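Local coordinates for D-aminoacid aminotransferase-like PLP-dependent enzyme (PDB 3CEB), which probably works as a pyridoxal-phosphate-dependent enzyme of the class IV aminotransferase family, perhaps a 4-amino-4-deoxychorismate lyase, with its cofactor held as an internal Schiff base, at residues A[24-29]-A[43-47]; A[86-90]-A[184-188]; A[9-13]-A[189-193]. All blocks are in the same frame, centred on the assembly; numbering follows the deposited sequence.

Overall arrangement
The three contacts differ in depth and chemistry. The centre of contact 3 lies about 7 Å from the chain centre, against about 15 Å and about 14 Å for the centres of contacts 1 and 2, and those two stand on opposite sides of that centre. Contact 1 is a partly buried network of hydrogen bonds between side chains and backbone; contact 2, at the surface, rests on CH-pi packing with a glycerol in between; contact 3, also partly buried, is apolar across its interface and polar within its turn. Strand 7-14 links contacts 3 and 1, since Glu9 meets both His24 and Arg27 of helix 21-35. Leu187 of strand 185-188 packs on Asn192 and so joins contacts 2 and 3.

Contact 1. Residues A[24-29]-A[43-47]; sequences HQQRYE and PFDLA
Gln25 and Tyr28 make the polar part of this contact, bonding to the backbone of Phe44 and Leu46. The Gln25 amide works at both ends: OE1 accepts from Leu46 N at 2.9 Å, with the donor in the carbonyl plane, and NE2 donates to Phe44 O at 2.9 Å, nearly along the C=O axis. The same NE2 also donates to Glu29 OE2, one helical turn on, at 2.9 Å and 169°; both acceptors lie close to the amide plane. With acceptors at NE2 and donors at OE1, only this flip of the amide fits. Water 1 donates to OE1 and accepts from Ala47 N at 3.0 Å. Phe44 N gives its hydrogen to Tyr28 OH at 2.9 Å, meeting the ring at its edge.

Apolar packing fills in around these bonds. Leu46 CD2 covers one face of the Tyr28 ring, toward its rim, while CD1 reaches Tyr28 CB at 3.9 Å. Pro43 CB approaches Tyr28 CE2 to 3.7 Å. CG of Tyr28 stands anti to the backbone N (chi1 163°), which carries the ring across to the loop.

The polar grip of helix 21-35 is thus on three backbone groups, Phe44 N, Phe44 O and Leu46 N, while Leu46 and Pro43 add apolar packing.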
loop_
_atom_site.group_PDB
_atom_site.type_symbol
_atom_site.label_atom_id
_atom_site.label_comp_id
_atom_site.label_asym_id
_atom_site.label_seq_id
_atom_site.Cartn_x
_atom_site.Cartn_y
_atom_site.Cartn_z
ATOM N N HIS A 24 -9.448 2.219 4.089
ATOM C CA HIS A 24 -9.210 3.002 2.919
ATOM C C HIS A 24 -9.872 4.348 3.105
ATOM O O HIS A 24 -9.309 5.388 2.775
ATOM C CB HIS A 24 -9.729 2.284 1.679
ATOM C CG HIS A 24 -8.861 1.151 1.215
ATOM N ND1 HIS A 24 -7.675 1.350 0.539
ATOM C CD2 HIS A 24 -9.037 -0.197 1.280
ATOM C CE1 HIS A 24 -7.144 0.176 0.238
ATOM N NE2 HIS A 24 -7.942 -0.780 0.687
ATOM N N GLN A 25 -11.083 4.339 3.636
ATOM C CA GLN A 25 -11.803 5.596 3.857
ATOM C C GLN A 25 -10.997 6.485 4.810
ATOM O O GLN A 25 -10.930 7.671 4.594
ATOM C CB GLN A 25 -13.207 5.346 4.441
ATOM C CG GLN A 25 -14.089 6.628 4.644
ATOM C CD GLN A 25 -14.594 7.181 3.329
ATOM O OE1 GLN A 25 -14.866 6.404 2.391
ATOM N NE2 GLN A 25 -14.709 8.534 3.233
ATOM N N GLN A 26 -10.356 5.898 5.828
ATOM C CA GLN A 26 -9.643 6.700 6.829
ATOM C C GLN A 26 -8.473 7.415 6.212
ATOM O O GLN A 26 -8.286 8.607 6.473
ATOM C CB GLN A 26 -9.058 5.917 8.008
ATOM C CG GLN A 26 -10.033 5.304 8.919
ATOM C CD GLN A 26 -9.332 4.656 10.152
ATOM O OE1 GLN A 26 -9.460 3.431 10.400
ATOM N NE2 GLN A 26 -8.581 5.483 10.914
ATOM N N ARG A 27 -7.683 6.660 5.443
ATOM C CA ARG A 27 -6.483 7.194 4.804
ATOM C C ARG A 27 -6.881 8.231 3.797
ATOM O O ARG A 27 -6.258 9.292 3.676
ATOM C CB ARG A 27 -5.648 6.108 4.108
ATOM C CG ARG A 27 -4.366 6.654 3.512
ATOM C CD ARG A 27 -3.413 5.634 3.027
ATOM N NE ARG A 27 -3.990 4.825 1.966
ATOM C CZ ARG A 27 -3.416 3.743 1.449
ATOM N NH1 ARG A 27 -2.218 3.344 1.866
ATOM N NH2 ARG A 27 -4.061 3.054 0.500
ATOM N N TYR A 28 -7.943 7.922 3.078
ATOM C CA TYR A 28 -8.470 8.875 2.116
ATOM C C TYR A 28 -8.752 10.217 2.819
ATOM O O TYR A 28 -8.316 11.266 2.356
ATOM C CB TYR A 28 -9.693 8.297 1.393
ATOM C CG TYR A 28 -10.578 9.269 0.659
ATOM C CD1 TYR A 28 -10.082 10.067 -0.338
ATOM C CD2 TYR A 28 -11.940 9.348 0.939
ATOM C CE1 TYR A 28 -10.898 10.941 -1.004
ATOM C CE2 TYR A 28 -12.751 10.204 0.274
ATOM C CZ TYR A 28 -12.232 11.013 -0.697
ATOM O OH TYR A 28 -13.031 11.890 -1.402
ATOM N N GLU A 29 -9.423 10.208 3.948
ATOM C CA GLU A 29 -9.760 11.493 4.571
ATOM C C GLU A 29 -8.524 12.186 5.158
ATOM O O GLU A 29 -8.401 13.408 5.121
ATOM C CB GLU A 29 -10.848 11.342 5.651
ATOM C CG GLU A 29 -12.059 10.522 5.194
ATOM C CD GLU A 29 -13.316 10.687 6.031
ATOM O OE1 GLU A 29 -13.284 11.459 7.052
ATOM O OE2 GLU A 29 -14.342 10.059 5.633
ATOM N N PRO A 43 -15.925 14.667 1.658
ATOM C CA PRO A 43 -15.320 13.495 1.042
ATOM C C PRO A 43 -16.287 12.463 0.453
ATOM O O PRO A 43 -17.377 12.280 0.931
ATOM C CB PRO A 43 -14.521 12.863 2.186
ATOM C CG PRO A 43 -14.834 13.634 3.412
ATOM C CD PRO A 43 -15.399 14.952 2.995
ATOM N N PHE A 44 -15.866 11.797 -0.613
ATOM C CA PHE A 44 -16.660 10.717 -1.172
ATOM C C PHE A 44 -16.773 9.568 -0.198
ATOM O O PHE A 44 -15.930 9.373 0.685
ATOM C CB PHE A 44 -16.004 10.244 -2.481
ATOM C CG PHE A 44 -16.126 11.260 -3.593
ATOM C CD1 PHE A 44 -17.353 11.528 -4.142
ATOM C CD2 PHE A 44 -15.051 11.995 -3.990
ATOM C CE1 PHE A 44 -17.492 12.489 -5.103
ATOM C CE2 PHE A 44 -15.186 12.979 -4.969
ATOM C CZ PHE A 44 -16.394 13.227 -5.522
ATOM N N ASP A 45 -17.837 8.804 -0.323
ATOM C CA ASP A 45 -17.981 7.596 0.499
ATOM C C ASP A 45 -17.497 6.441 -0.379
ATOM O O ASP A 45 -18.197 5.967 -1.273
ATOM C CB ASP A 45 -19.428 7.454 0.945
ATOM C CG ASP A 45 -19.695 6.208 1.758
ATOM O OD1 ASP A 45 -18.926 5.209 1.705
ATOM O OD2 ASP A 45 -20.737 6.237 2.433
ATOM N N LEU A 46 -16.253 6.040 -0.162
ATOM C CA LEU A 46 -15.630 5.007 -0.966
ATOM C C LEU A 46 -16.420 3.690 -0.947
ATOM O O LEU A 46 -16.482 2.996 -1.932
ATOM C CB LEU A 46 -14.196 4.752 -0.481
ATOM C CG LEU A 46 -13.178 5.907 -0.509
ATOM C CD1 LEU A 46 -11.735 5.389 -0.238
ATOM C CD2 LEU A 46 -13.265 6.667 -1.837
ATOM N N ALA A 47 -17.021 3.331 0.171
ATOM C CA ALA A 47 -17.787 2.082 0.219
ATOM C C ALA A 47 -18.951 2.187 -0.748
ATOM O O ALA A 47 -19.234 1.256 -1.490
ATOM C CB ALA A 47 -18.295 1.779 1.635
HETATM O O HOH W 1 -16.488 4.303 2.962
#

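Contact 2. Residues A[86-90]-A[184-188]; sequences VYRTF and EIRLI. With GOL (glycerol), chain G.
The Tyr87 ring has Leu187 over one face: CD2 stands 3.8 Å from the ring centroid and 19° off the normal, displaced toward the CG–CD1 rim. On the Phe90 ring Ile185 CG2 takes the equivalent place, 3.9 Å from the centroid and 25° off the normal. Both geometries meet the definition of a CH-pi contact. Leu187 also approaches Phe90, its CB lying 4.1 Å from Phe90 CE2, so that one leucine packs against both aromatic rings. With CG between its backbone N and carbonyl carbon (chi1 83°), Leu187 places CD2 over Tyr87 while CB stays near Phe90; the side chain crosses Tyr87 at a slant and Phe90 at about a right angle. The third flat group, the Arg186 guanidinium, receives Glu184 OE2 in its plane and at its edge: NE at 2.8 Å and NH2 at 3.1 Å grip this single oxygen side-on, from the same face of the carboxylate.

No direct hydrogen bond joins the two segments. A glycerol, probably from the crystallisation liquor, connects the backbones instead: Tyr87 N donates to its O2 at 2.8 Å, its O3 donates to Tyr87 O at 2.8 Å, and Leu187 N donates to O3 at 3.1 Å. The bridge probably reflects backbone groups reachable from the solvent, and need not mark a natural ligand site.

In the fold, the contact lays the loop between strands 75-82 and 90-94 across strand 185-188. Arg142 of strand 138-143 forms a second salt bridge to Glu184, through OE1, and backbone bonds from Glu184, Arg186 and Ile188 hold strand 185-188 to that neighbour. Phe90 touches Leu139 of the same strand, while Tyr87 and Ile185 reach strand 122-127 and Ile188 packs on helix 158-165.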
loop_
_atom_site.group_PDB
_atom_site.type_symbol
_atom_site.label_atom_id
_atom_site.label_comp_id
_atom_site.label_asym_id
_atom_site.label_seq_id
_atom_site.Cartn_x
_atom_site.Cartn_y
_atom_site.Cartn_z
ATOM N N VAL A 86 3.698 -13.558 -6.558
ATOM C CA VAL A 86 4.637 -14.047 -5.569
ATOM C C VAL A 86 5.844 -13.100 -5.499
ATOM O O VAL A 86 6.560 -12.881 -6.493
ATOM C CB VAL A 86 5.121 -15.526 -5.918
ATOM C CG1 VAL A 86 3.931 -16.443 -6.177
ATOM C CG2 VAL A 86 6.098 -15.551 -7.174
ATOM N N TYR A 87 6.077 -12.533 -4.328
ATOM C CA TYR A 87 7.271 -11.730 -4.155
ATOM C C TYR A 87 8.128 -12.338 -3.075
ATOM O O TYR A 87 7.749 -12.270 -1.917
ATOM C CB TYR A 87 6.940 -10.292 -3.777
ATOM C CG TYR A 87 6.041 -9.591 -4.770
ATOM C CD1 TYR A 87 4.673 -9.665 -4.660
ATOM C CD2 TYR A 87 6.562 -8.853 -5.818
ATOM C CE1 TYR A 87 3.835 -9.018 -5.578
ATOM C CE2 TYR A 87 5.729 -8.204 -6.741
ATOM C CZ TYR A 87 4.372 -8.283 -6.618
ATOM O OH TYR A 87 3.538 -7.624 -7.512
ATOM N N ARG A 88 9.301 -12.856 -3.444
ATOM C CA ARG A 88 10.182 -13.539 -2.492
ATOM C C ARG A 88 11.577 -12.954 -2.239
ATOM O O ARG A 88 12.184 -13.238 -1.219
ATOM C CB ARG A 88 10.351 -14.986 -2.942
ATOM C CG ARG A 88 9.189 -15.833 -2.519
ATOM C CD ARG A 88 9.034 -16.959 -3.435
ATOM N NE ARG A 88 8.036 -17.910 -2.952
ATOM C CZ ARG A 88 7.473 -18.816 -3.749
ATOM N NH1 ARG A 88 7.790 -18.822 -5.039
ATOM N NH2 ARG A 88 6.582 -19.683 -3.287
ATOM N N THR A 89 12.106 -12.192 -3.185
ATOM C CA THR A 89 13.458 -11.659 -3.075
ATOM C C THR A 89 13.347 -10.185 -3.245
ATOM O O THR A 89 12.494 -9.710 -3.998
ATOM C CB THR A 89 14.418 -12.243 -4.115
ATOM O OG1 THR A 89 13.871 -12.044 -5.413
ATOM C CG2 THR A 89 14.623 -13.709 -3.901
ATOM N N PHE A 90 14.183 -9.466 -2.490
ATOM C CA PHE A 90 14.129 -7.996 -2.375
ATOM C C PHE A 90 15.493 -7.330 -2.413
ATOM O O PHE A 90 16.328 -7.596 -1.591
ATOM C CB PHE A 90 13.428 -7.618 -1.064
ATOM C CG PHE A 90 12.004 -8.099 -0.983
ATOM C CD1 PHE A 90 11.713 -9.372 -0.602
ATOM C CD2 PHE A 90 10.963 -7.269 -1.304
ATOM C CE1 PHE A 90 10.420 -9.803 -0.552
ATOM C CE2 PHE A 90 9.686 -7.697 -1.239
ATOM C CZ PHE A 90 9.410 -8.958 -0.870
ATOM N N GLU A 184 13.143 -14.188 6.899
ATOM C CA GLU A 184 12.325 -14.188 5.705
ATOM C C GLU A 184 11.715 -12.821 5.543
ATOM O O GLU A 184 11.435 -12.175 6.540
ATOM C CB GLU A 184 11.208 -15.215 5.860
ATOM C CG GLU A 184 10.355 -15.389 4.618
ATOM C CD GLU A 184 9.205 -16.384 4.775
ATOM O OE1 GLU A 184 9.177 -17.171 5.728
ATOM O OE2 GLU A 184 8.305 -16.379 3.915
ATOM N N ILE A 185 11.529 -12.398 4.293
ATOM C CA ILE A 185 10.976 -11.093 3.947
ATOM C C ILE A 185 9.774 -11.258 3.043
ATOM O O ILE A 185 9.786 -12.082 2.132
ATOM C CB ILE A 185 11.982 -10.218 3.119
ATOM C CG1 ILE A 185 13.379 -10.205 3.765
ATOM C CG2 ILE A 185 11.420 -8.785 2.910
ATOM C CD1 ILE A 185 14.353 -9.293 3.087
ATOM N N ARG A 186 8.732 -10.474 3.272
ATOM C CA ARG A 186 7.588 -10.499 2.376
ATOM C C ARG A 186 6.976 -9.142 2.217
ATOM O O ARG A 186 7.225 -8.237 3.019
ATOM C CB ARG A 186 6.499 -11.445 2.861
ATOM C CG ARG A 186 6.811 -12.881 2.608
ATOM C CD ARG A 186 5.571 -13.698 2.840
ATOM N NE ARG A 186 5.880 -15.009 3.412
ATOM C CZ ARG A 186 4.958 -15.886 3.821
ATOM N NH1 ARG A 186 3.665 -15.575 3.698
ATOM N NH2 ARG A 186 5.329 -17.065 4.351
ATOM N N LEU A 187 6.199 -8.977 1.165
ATOM C CA LEU A 187 5.445 -7.781 0.997
ATOM C C LEU A 187 3.993 -7.833 1.417
ATOM O O LEU A 187 3.370 -8.832 1.357
ATOM C CB LEU A 187 5.678 -7.163 -0.370
ATOM C CG LEU A 187 4.981 -7.562 -1.649
ATOM C CD1 LEU A 187 3.540 -7.381 -1.599
ATOM C CD2 LEU A 187 5.540 -6.729 -2.679
ATOM N N ILE A 188 3.479 -6.736 1.892
ATOM C CA ILE A 188 2.038 -6.640 2.155
ATOM C C ILE A 188 1.471 -5.357 1.507
ATOM O O ILE A 188 2.115 -4.302 1.492
ATOM C CB ILE A 188 1.683 -6.613 3.671
ATOM C CG1 ILE A 188 2.432 -5.485 4.371
ATOM C CG2 ILE A 188 1.912 -7.938 4.364
ATOM C CD1 ILE A 188 1.896 -5.261 5.819
HETATM C C1 GOL G . 2.328 -12.785 -2.118
HETATM O O1 GOL G . 1.276 -12.336 -1.305
HETATM C C2 GOL G . 3.614 -13.030 -1.318
HETATM O O2 GOL G . 4.526 -13.584 -2.269
HETATM C C3 GOL G . 4.077 -11.723 -0.601
HETATM O O3 GOL G . 5.492 -11.497 -0.525
#

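Contact 3. Residues A[9-13]-A[189-193]; sequences ETILI and NAMNG
Asn189 OD1, gripped by two donors, shapes the turn that sets Ala190 and Met191 against Thr10 and Leu12. Asn192 ND2 reaches it at 2.7 Å with an N-H...O angle of 167°, and Met191 N at 3.0 Å with a more bent angle of 133°; they come from opposite faces of the carbonyl plane. The second of these bonds makes an Asx turn, superposed on a type I beta turn from Asn189 to Asn192. Asn192 N to Asn189 O at 2.9 Å closes the beta turn, and Asn189 N to Asn192 O at 3.0 Å pairs the same two residues in the other direction. These bonds, with Asn189 ND2 donating to Ile136 O, hold the amide and the turn in place.

The turn matters for the cofactor. Ala190 N donates a hydrogen bond to phosphate oxygen OP1 of the lysine–pyridoxal phosphate adduct at position 103, so the Asx turn probably helps position this donor to the phosphate. This is consistent with the phosphate-binding loops of fold type IV enzymes, whose cofactor lies between two domains.

Across the interface no hydrogen bond is made. Strand 7-14 offers alternate residues to the turn: Thr10 O lies near Ala190 CB, and Leu12 CD2 approaches Ala190 O at 3.3 Å, a methyl group beside a carbonyl oxygen. Ile11, by contrast, points its CB away from the turn and packs on Ile21 and His24 of helix 21-35.

Met191, present as selenomethionine, bends at chi2 (-59°) and again at chi3, which brings its end back toward the strand. Its selenium lies 4.2 Å from Thr10 CG2 and also touches Leu12 CB, and the terminal methyl CE meets Leu12 CD1 at 3.5 Å.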
loop_
_atom_site.group_PDB
_atom_site.type_symbol
_atom_site.label_atom_id
_atom_site.label_comp_id
_atom_site.label_asym_id
_atom_site.label_seq_id
_atom_site.Cartn_x
_atom_site.Cartn_y
_atom_site.Cartn_z
ATOM N N GLU A 9 -6.242 5.303 -4.223
ATOM C CA GLU A 9 -6.456 4.189 -3.306
ATOM C C GLU A 9 -6.620 2.934 -4.174
ATOM O O GLU A 9 -7.212 2.996 -5.250
ATOM C CB GLU A 9 -7.710 4.417 -2.452
ATOM C CG GLU A 9 -7.527 5.463 -1.339
ATOM C CD GLU A 9 -6.629 4.977 -0.191
ATOM O OE1 GLU A 9 -6.625 3.760 0.070
ATOM O OE2 GLU A 9 -5.911 5.810 0.429
ATOM N N THR A 10 -6.074 1.809 -3.742
ATOM C CA THR A 10 -6.238 0.560 -4.463
ATOM C C THR A 10 -6.973 -0.393 -3.546
ATOM O O THR A 10 -6.482 -0.734 -2.474
ATOM C CB THR A 10 -4.880 -0.009 -4.841
ATOM O OG1 THR A 10 -4.201 0.973 -5.612
ATOM C CG2 THR A 10 -4.982 -1.264 -5.673
ATOM N N ILE A 11 -8.156 -0.806 -3.984
ATOM C CA ILE A 11 -9.016 -1.645 -3.199
ATOM C C ILE A 11 -9.173 -3.022 -3.804
ATOM O O ILE A 11 -9.346 -3.194 -5.011
ATOM C CB ILE A 11 -10.383 -0.990 -3.070
ATOM C CG1 ILE A 11 -10.223 0.382 -2.365
ATOM C CG2 ILE A 11 -11.371 -1.944 -2.362
ATOM C CD1 ILE A 11 -11.313 1.368 -2.699
ATOM N N LEU A 12 -9.087 -4.022 -2.940
ATOM C CA LEU A 12 -9.241 -5.407 -3.357
ATOM C C LEU A 12 -10.702 -5.839 -3.211
ATOM O O LEU A 12 -11.361 -5.504 -2.241
ATOM C CB LEU A 12 -8.339 -6.284 -2.499
ATOM C CG LEU A 12 -8.428 -7.802 -2.599
ATOM C CD1 LEU A 12 -8.078 -8.287 -3.993
ATOM C CD2 LEU A 12 -7.508 -8.442 -1.531
ATOM N N ILE A 13 -11.202 -6.513 -4.228
ATOM C CA ILE A 13 -12.424 -7.276 -4.122
ATOM C C ILE A 13 -11.956 -8.722 -4.062
ATOM O O ILE A 13 -11.233 -9.189 -4.926
ATOM C CB ILE A 13 -13.345 -7.119 -5.323
ATOM C CG1 ILE A 13 -13.543 -5.620 -5.681
ATOM C CG2 ILE A 13 -14.647 -7.819 -5.055
ATOM C CD1 ILE A 13 -13.939 -4.715 -4.577
ATOM N N ASN A 189 0.283 -5.464 0.936
ATOM C CA ASN A 189 -0.412 -4.274 0.500
ATOM C C ASN A 189 -1.866 -4.644 0.264
ATOM O O ASN A 189 -2.285 -5.774 0.612
ATOM C CB ASN A 189 0.240 -3.593 -0.723
ATOM C CG ASN A 189 0.259 -4.485 -1.957
ATOM O OD1 ASN A 189 -0.457 -5.489 -2.041
ATOM N ND2 ASN A 189 1.055 -4.102 -2.927
ATOM N N ALA A 190 -2.643 -3.710 -0.285
ATOM C CA ALA A 190 -4.096 -3.967 -0.446
ATOM C C ALA A 190 -4.328 -5.288 -1.197
ATOM O O ALA A 190 -5.297 -6.014 -0.896
ATOM C CB ALA A 190 -4.806 -2.803 -1.144
HETATM N N MSE A 191 -3.422 -5.619 -2.129
HETATM C CA MSE A 191 -3.600 -6.800 -3.010
HETATM C C MSE A 191 -2.863 -8.026 -2.505
HETATM O O MSE A 191 -2.975 -9.069 -3.102
HETATM C CB MSE A 191 -3.098 -6.519 -4.436
HETATM C CG MSE A 191 -3.692 -5.282 -5.098
HETATM SE SE MSE A 191 -5.622 -5.379 -5.244
HETATM C CE MSE A 191 -5.798 -6.959 -6.322
ATOM N N ASN A 192 -2.078 -7.871 -1.442
ATOM C CA ASN A 192 -1.248 -8.929 -0.898
ATOM C C ASN A 192 -1.341 -8.987 0.607
ATOM O O ASN A 192 -0.687 -8.262 1.325
ATOM C CB ASN A 192 0.212 -8.736 -1.250
ATOM C CG ASN A 192 0.485 -8.826 -2.716
ATOM O OD1 ASN A 192 0.943 -9.855 -3.197
ATOM N ND2 ASN A 192 0.214 -7.755 -3.443
ATOM N N GLY A 193 -2.199 -9.873 1.066
ATOM C CA GLY A 193 -2.418 -10.076 2.462
ATOM C C GLY A 193 -1.401 -11.023 3.034
ATOM O O GLY A 193 -0.414 -11.398 2.392
#